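Local coordinates for protein L-isoleucine-4-hydroxylase (Bacillus thuringiensis, PDB 6LNH) that catalyses the iron- and 2-oxoglutarate-dependent hydroxylation of L-isoleucine to (4S)-4-hydroxy-L-isoleucine and also oxidises several related amino acids, with ascorbate as a further cofactor, at residues I34-E37 against I38-E42; E43-H46 against S47-T50; H170-E174 against P175-L179. All coordinates share one frame; numbering follows the deposited sequence.

Interaction 1: residues I34-E37 against I38-E42; sequences ISNE and IFLQE
I34 and I38 close the tight side of this turn: CG2 of I34 meets CD1 of I38 at 3.4 Å, the two branched chains crossing nearly at right angles. I38 reaches that place because its CG1 sits between its own backbone N and carbonyl carbon (chi1 68°), which also lays CG1 3.4 Å above the centre of the neighbouring F39 ring. F128 of helix 120-134 packs on all three residues, so branched and aromatic groups suit this inner side. On another side, CD1 of L40 rests 3.8 Å from ND2 of N36; that amide donates to P211 O and E210 OE2, while S233 of the second subunit packs on both residues. The outer side is looser. The E37 side chain runs out extended beyond its CG, and E37 and Q41 are both exposed, polar residues suited to the solvent side. Two successive backbone bonds hold the curve, from F39 N to N36 O (2.9 Å) and from L40 N to E37 O (3.0 Å). Such consecutive i to i+3 bonds are the signature of a 3-10 turn, which here leaves strand 31-34 and leads toward helix 44-54.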
ATOM      1  N   ILE C  34       9.917  -7.743  17.443  1.00 44.10           N
ATOM      2  CA  ILE C  34       9.055  -8.794  18.056  1.00 43.17           C
ATOM      3  C   ILE C  34       7.705  -8.788  17.339  1.00 44.05           C
ATOM      4  O   ILE C  34       7.172  -7.693  17.101  1.00 41.60           O
ATOM      5  CB  ILE C  34       8.897  -8.550  19.568  1.00 43.37           C
ATOM      6  CG1 ILE C  34      10.237  -8.649  20.301  1.00 43.64           C
ATOM      7  CG2 ILE C  34       7.864  -9.494  20.158  1.00 44.99           C
ATOM      8  CD1 ILE C  34      10.197  -8.143  21.720  1.00 38.64           C
ATOM      9  N   SER C  35       7.186  -9.976  17.017  1.00 51.70           N
ATOM     10  CA  SER C  35       5.874 -10.103  16.331  1.00 53.13           C
ATOM     11  C   SER C  35       4.749  -9.876  17.342  1.00 48.98           C
ATOM     12  O   SER C  35       5.000 -10.036  18.546  1.00 51.73           O
ATOM     13  CB  SER C  35       5.749 -11.439  15.655  1.00 59.40           C
ATOM     14  OG  SER C  35       6.875 -11.689  14.830  1.00 70.48           O
ATOM     15  N   ASN C  36       3.543  -9.566  16.858  1.00 48.10           N
ATOM     16  CA  ASN C  36       2.381  -9.286  17.744  1.00 52.39           C
ATOM     17  C   ASN C  36       1.714 -10.580  18.229  1.00 57.08           C
ATOM     18  O   ASN C  36       0.823 -10.480  19.083  1.00 52.91           O
ATOM     19  CB  ASN C  36       1.359  -8.376  17.062  1.00 46.40           C
ATOM     20  CG  ASN C  36       1.029  -8.804  15.648  1.00 51.00           C
ATOM     21  OD1 ASN C  36       1.545  -9.805  15.159  1.00 49.20           O
ATOM     22  ND2 ASN C  36       0.171  -8.050  14.984  1.00 45.82           N
ATOM     23  N   GLU C  37       2.146 -11.727  17.698  1.00 60.82           N
ATOM     24  CA  GLU C  37       1.550 -13.043  18.052  1.00 65.80           C
ATOM     25  C   GLU C  37       1.567 -13.250  19.569  1.00 64.82           C
ATOM     26  O   GLU C  37       0.582 -13.785  20.092  1.00 67.76           O
ATOM     27  CB  GLU C  37       2.271 -14.182  17.330  1.00 69.59           C
ATOM     28  CG  GLU C  37       3.595 -13.776  16.708  1.00 77.74           C
ATOM     29  CD  GLU C  37       4.397 -14.945  16.159  1.00 87.94           C
ATOM     30  OE1 GLU C  37       5.208 -14.725  15.235  1.00 84.15           O
ATOM     31  OE2 GLU C  37       4.207 -16.073  16.655  1.00 96.85           O
ATOM     32  N   ILE C  38       2.653 -12.858  20.238  1.00 61.59           N
ATOM     33  CA  ILE C  38       2.776 -13.064  21.712  1.00 61.33           C
ATOM     34  C   ILE C  38       1.718 -12.241  22.450  1.00 61.52           C
ATOM     35  O   ILE C  38       1.391 -12.605  23.591  1.00 67.46           O
ATOM     36  CB  ILE C  38       4.194 -12.722  22.201  1.00 63.03           C
ATOM     37  CG1 ILE C  38       4.482 -11.223  22.090  1.00 58.98           C
ATOM     38  CG2 ILE C  38       5.236 -13.554  21.468  1.00 67.69           C
ATOM     39  CD1 ILE C  38       5.877 -10.842  22.505  1.00 61.56           C
ATOM     40  N   PHE C  39       1.211 -11.175  21.826  1.00 59.42           N
ATOM     41  CA  PHE C  39       0.196 -10.314  22.487  1.00 58.33           C
ATOM     42  C   PHE C  39      -1.200 -10.619  21.933  1.00 57.99           C
ATOM     43  O   PHE C  39      -2.165  -9.957  22.346  1.00 57.77           O
ATOM     44  CB  PHE C  39       0.563  -8.835  22.328  1.00 55.50           C
ATOM     45  CG  PHE C  39       1.971  -8.492  22.739  1.00 53.95           C
ATOM     46  CD1 PHE C  39       2.443  -8.819  23.999  1.00 53.22           C
ATOM     47  CD2 PHE C  39       2.829  -7.844  21.865  1.00 53.40           C
ATOM     48  CE1 PHE C  39       3.739  -8.505  24.375  1.00 51.14           C
ATOM     49  CE2 PHE C  39       4.124  -7.530  22.243  1.00 50.40           C
ATOM     50  CZ  PHE C  39       4.577  -7.862  23.498  1.00 48.05           C
ATOM     51  N   LEU C  40      -1.303 -11.607  21.041  1.00 60.14           N
ATOM     52  CA  LEU C  40      -2.616 -11.962  20.441  1.00 68.18           C
ATOM     53  C   LEU C  40      -2.848 -13.474  20.544  1.00 72.81           C
ATOM     54  O   LEU C  40      -3.083 -14.109  19.500  1.00 71.35           O
ATOM     55  CB  LEU C  40      -2.635 -11.492  18.983  1.00 61.46           C
ATOM     56  CG  LEU C  40      -2.651  -9.977  18.788  1.00 53.47           C
ATOM     57  CD1 LEU C  40      -2.286  -9.612  17.360  1.00 55.82           C
ATOM     58  CD2 LEU C  40      -4.004  -9.397  19.157  1.00 53.75           C
ATOM     59  N   GLN C  41      -2.788 -14.019  21.761  1.00 76.55           N
ATOM     60  CA  GLN C  41      -3.005 -15.474  21.972  1.00 82.87           C
ATOM     61  C   GLN C  41      -4.425 -15.698  22.502  1.00 83.09           C
ATOM     62  O   GLN C  41      -4.856 -16.862  22.553  1.00 90.39           O
ATOM     63  CB  GLN C  41      -1.950 -16.039  22.922  1.00 82.20           C
ATOM     64  CG  GLN C  41      -0.558 -16.096  22.313  1.00 83.09           C
ATOM     65  CD  GLN C  41      -0.542 -16.815  20.987  1.00 90.43           C
ATOM     66  OE1 GLN C  41      -1.069 -16.331  19.987  1.00 96.57           O
ATOM     67  NE2 GLN C  41       0.071 -17.987  20.970  1.00 93.90           N
ATOM     68  N   GLU C  42      -5.113 -14.618  22.883  1.00 79.97           N
ATOM     69  CA  GLU C  42      -6.506 -14.703  23.395  1.00 81.90           C
ATOM     70  C   GLU C  42      -7.423 -13.961  22.420  1.00 81.82           C
ATOM     71  O   GLU C  42      -6.980 -12.946  21.862  1.00 74.26           O
ATOM     72  CB  GLU C  42      -6.600 -14.083  24.789  1.00 85.93           C
ATOM     73  CG  GLU C  42      -6.293 -15.060  25.908  1.00 86.76           C
ATOM     74  CD  GLU C  42      -4.818 -15.197  26.236  1.00 95.81           C
ATOM     75  OE1 GLU C  42      -3.995 -14.615  25.503  1.00 95.31           O
ATOM     76  OE2 GLU C  42      -4.497 -15.886  27.224  1.00 98.11           O
TER

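Interaction 2: residues E43-H46 against S47-T50; sequences EENH and SLLT
With its CG beside the backbone N (chi1 -68°), L48 brings CG back over E44 O, 3.5 Å away and one turn earlier in the first turns of alpha-helix 44-54. L49 lies across from N45 in the same way, but there the helical backbone alone sets the distance of 3.4 Å between L49 CB and N45 O; its own torsion, which puts CG anti to the backbone N (chi1 -180°), decides only where the branch beyond CB goes. Both leucines reach L121 of helix 120-134, and L49 also packs on P211 and L212. Hydrocarbon side chains suit this face against helix 120-134 and the loop of P211 and L212. The ladder of i to i+4 bonds runs beneath: L48 N donates to E44 O at 3.0 Å, and L49 N to N45 O at 2.8 Å. E43 and E44 are exposed at the opening of the helix, where acidic groups would be expected to sit well with the partial positive charge of the N-terminal end. S47, also exposed, is a small polar residue suited to the solvent side. H46 lies on a third side: its ring touches L40, with its edge directed in plane at E43 O, and the residue also packs on S233 of the second subunit. T50, which packs on Y57 of the second subunit, approaches H46 O twice. T50 N donates to it at 3.3 Å, and there is a weak, unsettled hydrogen bond from T50 OG1 to H46 O (3.3 Å), since that hydroxyl proton has another acceptor within reach.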
ATOM      1  N   GLU C  43      -8.659 -14.439  22.242  1.00 83.08           N
ATOM      2  CA  GLU C  43      -9.609 -13.786  21.301  1.00 81.79           C
ATOM      3  C   GLU C  43     -10.098 -12.459  21.891  1.00 76.58           C
ATOM      4  O   GLU C  43     -10.449 -11.561  21.104  1.00 75.81           O
ATOM      5  CB  GLU C  43     -10.780 -14.715  20.975  1.00 84.45           C
ATOM      6  CG  GLU C  43     -10.888 -15.053  19.499  1.00 94.23           C
ATOM      7  CD  GLU C  43     -11.545 -13.991  18.631  1.00 94.47           C
ATOM      8  OE1 GLU C  43     -11.931 -12.936  19.172  1.00 90.14           O
ATOM      9  OE2 GLU C  43     -11.672 -14.224  17.414  1.00 95.78           O
ATOM     10  N   GLU C  44     -10.122 -12.352  23.222  1.00 72.78           N
ATOM     11  CA  GLU C  44     -10.573 -11.114  23.909  1.00 72.06           C
ATOM     12  C   GLU C  44      -9.541 -10.002  23.676  1.00 64.08           C
ATOM     13  O   GLU C  44      -9.912  -8.821  23.778  1.00 56.37           O
ATOM     14  CB  GLU C  44     -10.776 -11.395  25.398  1.00 71.70           C
ATOM     15  CG  GLU C  44     -10.019 -12.617  25.886  1.00 80.39           C
ATOM     16  CD  GLU C  44     -10.731 -13.949  25.705  1.00 94.94           C
ATOM     17  OE1 GLU C  44     -10.617 -14.804  26.605  1.00 95.82           O
ATOM     18  OE2 GLU C  44     -11.392 -14.132  24.664  1.00 91.68           O
ATOM     19  N   ASN C  45      -8.295 -10.380  23.377  1.00 64.89           N
ATOM     20  CA  ASN C  45      -7.203  -9.399  23.133  1.00 63.75           C
ATOM     21  C   ASN C  45      -7.607  -8.450  21.997  1.00 59.49           C
ATOM     22  O   ASN C  45      -7.285  -7.255  22.092  1.00 56.26           O
ATOM     23  CB  ASN C  45      -5.869 -10.097  22.861  1.00 63.96           C
ATOM     24  CG  ASN C  45      -5.279 -10.741  24.098  1.00 72.95           C
ATOM     25  OD1 ASN C  45      -4.427 -11.620  24.002  1.00 73.00           O
ATOM     26  ND2 ASN C  45      -5.725 -10.310  25.265  1.00 72.29           N
ATOM     27  N   HIS C  46      -8.299  -8.962  20.973  1.00 57.50           N
ATOM     28  CA  HIS C  46      -8.783  -8.129  19.840  1.00 55.40           C
ATOM     29  C   HIS C  46      -9.721  -7.037  20.366  1.00 53.55           C
ATOM     30  O   HIS C  46      -9.645  -5.904  19.863  1.00 54.77           O
ATOM     31  CB  HIS C  46      -9.463  -9.007  18.784  1.00 55.53           C
ATOM     32  CG  HIS C  46      -8.536  -9.986  18.150  1.00 56.31           C
ATOM     33  ND1 HIS C  46      -7.709  -9.645  17.104  1.00 55.65           N
ATOM     34  CD2 HIS C  46      -8.293 -11.285  18.417  1.00 62.83           C
ATOM     35  CE1 HIS C  46      -6.999 -10.694  16.749  1.00 56.04           C
ATOM     36  NE2 HIS C  46      -7.339 -11.712  17.537  1.00 61.65           N
ATOM     37  N   SER C  47     -10.587  -7.382  21.323  1.00 50.90           N
ATOM     38  CA  SER C  47     -11.523  -6.404  21.928  1.00 49.69           C
ATOM     39  C   SER C  47     -10.743  -5.406  22.790  1.00 44.12           C
ATOM     40  O   SER C  47     -11.094  -4.219  22.764  1.00 47.11           O
ATOM     41  CB  SER C  47     -12.577  -7.107  22.736  1.00 46.31           C
ATOM     42  OG  SER C  47     -13.863  -6.886  22.185  1.00 70.73           O
ATOM     43  N   LEU C  48      -9.729  -5.878  23.523  1.00 50.66           N
ATOM     44  CA  LEU C  48      -8.956  -5.002  24.377  1.00 45.44           C
ATOM     45  C   LEU C  48      -8.119  -4.050  23.535  1.00 43.96           C
ATOM     46  O   LEU C  48      -7.973  -2.871  23.879  1.00 49.29           O
ATOM     47  CB  LEU C  48      -8.108  -5.838  25.329  1.00 47.59           C
ATOM     48  CG  LEU C  48      -8.983  -6.573  26.352  1.00 49.60           C
ATOM     49  CD1 LEU C  48      -8.164  -7.587  27.122  1.00 49.41           C
ATOM     50  CD2 LEU C  48      -9.678  -5.606  27.307  1.00 46.94           C
ATOM     51  N   LEU C  49      -7.614  -4.531  22.397  1.00 46.11           N
ATOM     52  CA  LEU C  49      -6.888  -3.670  21.469  1.00 44.54           C
ATOM     53  C   LEU C  49      -7.756  -2.516  20.971  1.00 46.27           C
ATOM     54  O   LEU C  49      -7.301  -1.367  20.925  1.00 44.96           O
ATOM     55  CB  LEU C  49      -6.377  -4.506  20.299  1.00 43.14           C
ATOM     56  CG  LEU C  49      -5.577  -3.794  19.212  1.00 49.75           C
ATOM     57  CD1 LEU C  49      -4.326  -3.164  19.802  1.00 44.45           C
ATOM     58  CD2 LEU C  49      -5.217  -4.774  18.108  1.00 41.61           C
ATOM     59  N   THR C  50      -9.011  -2.798  20.603  1.00 43.66           N
ATOM     60  CA  THR C  50      -9.891  -1.741  20.106  1.00 43.05           C
ATOM     61  C   THR C  50     -10.101  -0.652  21.151  1.00 44.37           C
ATOM     62  O   THR C  50     -10.105   0.540  20.822  1.00 41.40           O
ATOM     63  CB  THR C  50     -11.231  -2.329  19.657  1.00 41.62           C
ATOM     64  OG1 THR C  50     -11.016  -3.207  18.544  1.00 42.92           O
ATOM     65  CG2 THR C  50     -12.189  -1.224  19.231  1.00 35.94           C
TER

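Interaction 3: residues H170-E174 against P175-L179; sequences HKDDE and PVVFL. With FE (Fe (III) ion), chain M.
The HxD motif of the facial triad, two histidines and one carboxylate, meets the start of strand 176-184 here, where D172 and E174 both touch V177. This iron site is the hallmark of iron(II)- and 2-oxoglutarate-dependent dioxygenases with their double-stranded beta-helix core; the crystal holds a ferric ion. H170 binds the metal through NE2 at 2.4 Å. Its ring hangs between backbone N and carbonyl carbon (chi1 64°), and ND1 is tied to W168 O, which helps fix the ring's rotation. D172 OD1 approaches iron at 2.8 Å, long for such a bond, lying in plane at the edge of the H170 ring. H223 completes the protein's share of the site, and two waters add to it, one at 2.3 Å and one at 2.4 Å from iron, consistent with the sites that 2-oxoglutarate takes in relatives. The nearer water donates to D172 OD2 at 2.7 Å, so the carboxylate serves both the metal and its water. V177 of the strand packs against the carboxylate, a branched hydrocarbon on which the acid can lean without competition for its oxygens. The chain of E174, bent at chi2 (86°), brings OE1 beside the same valine, while its OE2 bonds to the hydroxyl of Y92. V177 CG2 lies against both acids, 3.7 Å from D172 OD2 and 3.8 Å from E174 OE1.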
ATOM      1  N   HIS C 170      19.839   8.772  16.688  1.00 41.09           N
ATOM      2  CA  HIS C 170      20.011   9.161  18.083  1.00 40.02           C
ATOM      3  C   HIS C 170      19.954   7.928  18.977  1.00 41.91           C
ATOM      4  O   HIS C 170      19.649   6.815  18.534  1.00 38.70           O
ATOM      5  CB  HIS C 170      18.948  10.133  18.513  1.00 42.75           C
ATOM      6  CG  HIS C 170      17.572   9.558  18.487  1.00 43.93           C
ATOM      7  ND1 HIS C 170      16.752   9.622  17.380  1.00 47.17           N
ATOM      8  CD2 HIS C 170      16.877   8.899  19.438  1.00 40.95           C
ATOM      9  CE1 HIS C 170      15.619   8.997  17.644  1.00 43.29           C
ATOM     10  NE2 HIS C 170      15.677   8.540  18.883  1.00 51.74           N
ATOM     11  N   LYS C 171      20.232   8.162  20.259  1.00 40.40           N
ATOM     12  CA  LYS C 171      20.018   7.205  21.331  1.00 37.18           C
ATOM     13  C   LYS C 171      19.070   7.835  22.338  1.00 35.95           C
ATOM     14  O   LYS C 171      19.146   9.038  22.609  1.00 36.41           O
ATOM     15  CB  LYS C 171      21.335   6.824  21.984  1.00 34.47           C
ATOM     16  CG  LYS C 171      22.297   6.221  20.990  1.00 40.85           C
ATOM     17  CD  LYS C 171      23.606   5.830  21.629  1.00 41.53           C
ATOM     18  CE  LYS C 171      24.552   5.234  20.596  1.00 41.06           C
ATOM     19  NZ  LYS C 171      25.878   4.885  21.180  1.00 42.36           N
ATOM     20  N   ASP C 172      18.172   6.993  22.856  1.00 43.20           N
ATOM     21  CA  ASP C 172      17.188   7.461  23.861  1.00 41.67           C
ATOM     22  C   ASP C 172      17.871   7.551  25.225  1.00 37.00           C
ATOM     23  O   ASP C 172      18.928   6.915  25.406  1.00 33.39           O
ATOM     24  CB  ASP C 172      15.979   6.525  23.922  1.00 41.02           C
ATOM     25  CG  ASP C 172      15.125   6.552  22.668  1.00 38.31           C
ATOM     26  OD1 ASP C 172      15.295   7.488  21.862  1.00 42.89           O
ATOM     27  OD2 ASP C 172      14.297   5.634  22.508  1.00 42.41           O
ATOM     28  N   ASP C 173      17.274   8.305  26.145  1.00 30.96           N
ATOM     29  CA  ASP C 173      17.840   8.460  27.484  1.00 43.56           C
ATOM     30  C   ASP C 173      17.872   7.146  28.253  1.00 38.83           C
ATOM     31  O   ASP C 173      18.792   6.917  29.048  1.00 38.62           O
ATOM     32  CB  ASP C 173      17.049   9.508  28.273  1.00 47.02           C
ATOM     33  CG  ASP C 173      17.282  10.921  27.770  1.00 49.04           C
ATOM     34  OD1 ASP C 173      18.309  11.152  27.100  1.00 46.37           O
ATOM     35  OD2 ASP C 173      16.440  11.804  28.047  1.00 51.93           O
ATOM     36  N   GLU C 174      16.886   6.281  28.043  1.00 41.69           N
ATOM     37  CA  GLU C 174      16.701   5.046  28.798  1.00 41.45           C
ATOM     38  C   GLU C 174      17.452   3.888  28.143  1.00 40.82           C
ATOM     39  O   GLU C 174      17.409   3.733  26.918  1.00 43.74           O
ATOM     40  CB  GLU C 174      15.220   4.704  28.907  1.00 36.90           C
ATOM     41  CG  GLU C 174      14.396   5.789  29.588  1.00 35.89           C
ATOM     42  CD  GLU C 174      13.928   6.859  28.616  1.00 43.59           C
ATOM     43  OE1 GLU C 174      14.228   6.738  27.411  1.00 44.74           O
ATOM     44  OE2 GLU C 174      13.264   7.822  29.056  1.00 45.26           O
ATOM     45  N   PRO C 175      18.142   3.073  28.944  1.00 40.31           N
ATOM     46  CA  PRO C 175      18.939   1.976  28.366  1.00 35.42           C
ATOM     47  C   PRO C 175      18.123   0.926  27.625  1.00 39.56           C
ATOM     48  O   PRO C 175      18.667   0.263  26.733  1.00 45.12           O
ATOM     49  CB  PRO C 175      19.656   1.377  29.587  1.00 35.00           C
ATOM     50  CG  PRO C 175      18.919   1.903  30.788  1.00 39.07           C
ATOM     51  CD  PRO C 175      18.375   3.234  30.388  1.00 36.15           C
ATOM     52  N   VAL C 176      16.849   0.737  27.961  1.00 36.31           N
ATOM     53  CA  VAL C 176      15.986  -0.209  27.260  1.00 35.06           C
ATOM     54  C   VAL C 176      14.648   0.463  26.989  1.00 37.17           C
ATOM     55  O   VAL C 176      14.001   0.962  27.917  1.00 35.73           O
ATOM     56  CB  VAL C 176      15.778  -1.514  28.055  1.00 38.67           C
ATOM     57  CG1 VAL C 176      14.906  -2.482  27.263  1.00 33.69           C
ATOM     58  CG2 VAL C 176      17.109  -2.164  28.401  1.00 38.56           C
ATOM     59  N   VAL C 177      14.234   0.469  25.723  1.00 36.39           N
ATOM     60  CA  VAL C 177      12.992   1.102  25.294  1.00 33.87           C
ATOM     61  C   VAL C 177      12.221   0.125  24.417  1.00 37.13           C
ATOM     62  O   VAL C 177      12.791  -0.467  23.493  1.00 35.08           O
ATOM     63  CB  VAL C 177      13.260   2.419  24.536  1.00 38.30           C
ATOM     64  CG1 VAL C 177      11.999   2.904  23.829  1.00 33.76           C
ATOM     65  CG2 VAL C 177      13.785   3.481  25.487  1.00 36.35           C
ATOM     66  N   PHE C 178      10.931  -0.040  24.704  1.00 39.33           N
ATOM     67  CA  PHE C 178      10.032  -0.853  23.892  1.00 32.56           C
ATOM     68  C   PHE C 178       9.121   0.068  23.086  1.00 36.90           C
ATOM     69  O   PHE C 178       8.428   0.915  23.660  1.00 37.25           O
ATOM     70  CB  PHE C 178       9.196  -1.791  24.763  1.00 37.63           C
ATOM     71  CG  PHE C 178       9.961  -2.959  25.319  1.00 39.62           C
ATOM     72  CD1 PHE C 178      10.847  -2.796  26.370  1.00 40.10           C
ATOM     73  CD2 PHE C 178       9.777  -4.228  24.797  1.00 36.91           C
ATOM     74  CE1 PHE C 178      11.546  -3.877  26.882  1.00 39.69           C
ATOM     75  CE2 PHE C 178      10.473  -5.312  25.303  1.00 43.68           C
ATOM     76  CZ  PHE C 178      11.360  -5.135  26.346  1.00 39.86           C
ATOM     77  N   LEU C 179       9.121  -0.102  21.764  1.00 35.83           N
ATOM     78  CA  LEU C 179       8.236   0.625  20.859  1.00 36.46           C
ATOM     79  C   LEU C 179       7.146  -0.332  20.383  1.00 38.03           C
ATOM     80  O   LEU C 179       7.431  -1.292  19.659  1.00 35.91           O
ATOM     81  CB  LEU C 179       9.029   1.197  19.684  1.00 35.71           C
ATOM     82  CG  LEU C 179       8.278   1.946  18.583  1.00 41.13           C
ATOM     83  CD1 LEU C 179       7.508   3.090  19.173  1.00 39.84           C
ATOM     84  CD2 LEU C 179       9.243   2.456  17.525  1.00 41.26           C
TER
HETATM   85 FE    FE M 301      13.564   7.765  19.728  1.00 42.60          FE
HETATM   86  O   HOH W   1      12.481   5.913  20.586  1.00 37.76           O
HETATM   87  O   HOH W   2      11.633   8.797  20.702  1.00 47.83           O

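Overall arrangement
Interactions 1 and 2 are neighbours in series and touch, their centres 11 Å apart, with L40 of the turn packing on H46 of the helix; both rest on helix 120-134 and the loop around L212, and both meet the second subunit. Interaction 3 lies on the opposite side of the chain's centre, and no other chain of the assembly touches it. The first two have their centres about 15 and 19 Å from that of the chain, against 9 Å for the third, and are shaped by backbone bonds: i to i+3 in 34-42, i to i+4 in 43-50. Residues 170-179 instead have no hydrogen bond between their two halves; metal coordination and carboxylate-methyl packing dominate, and residues 176-179 run within the sheet that strand 31-34 also joins.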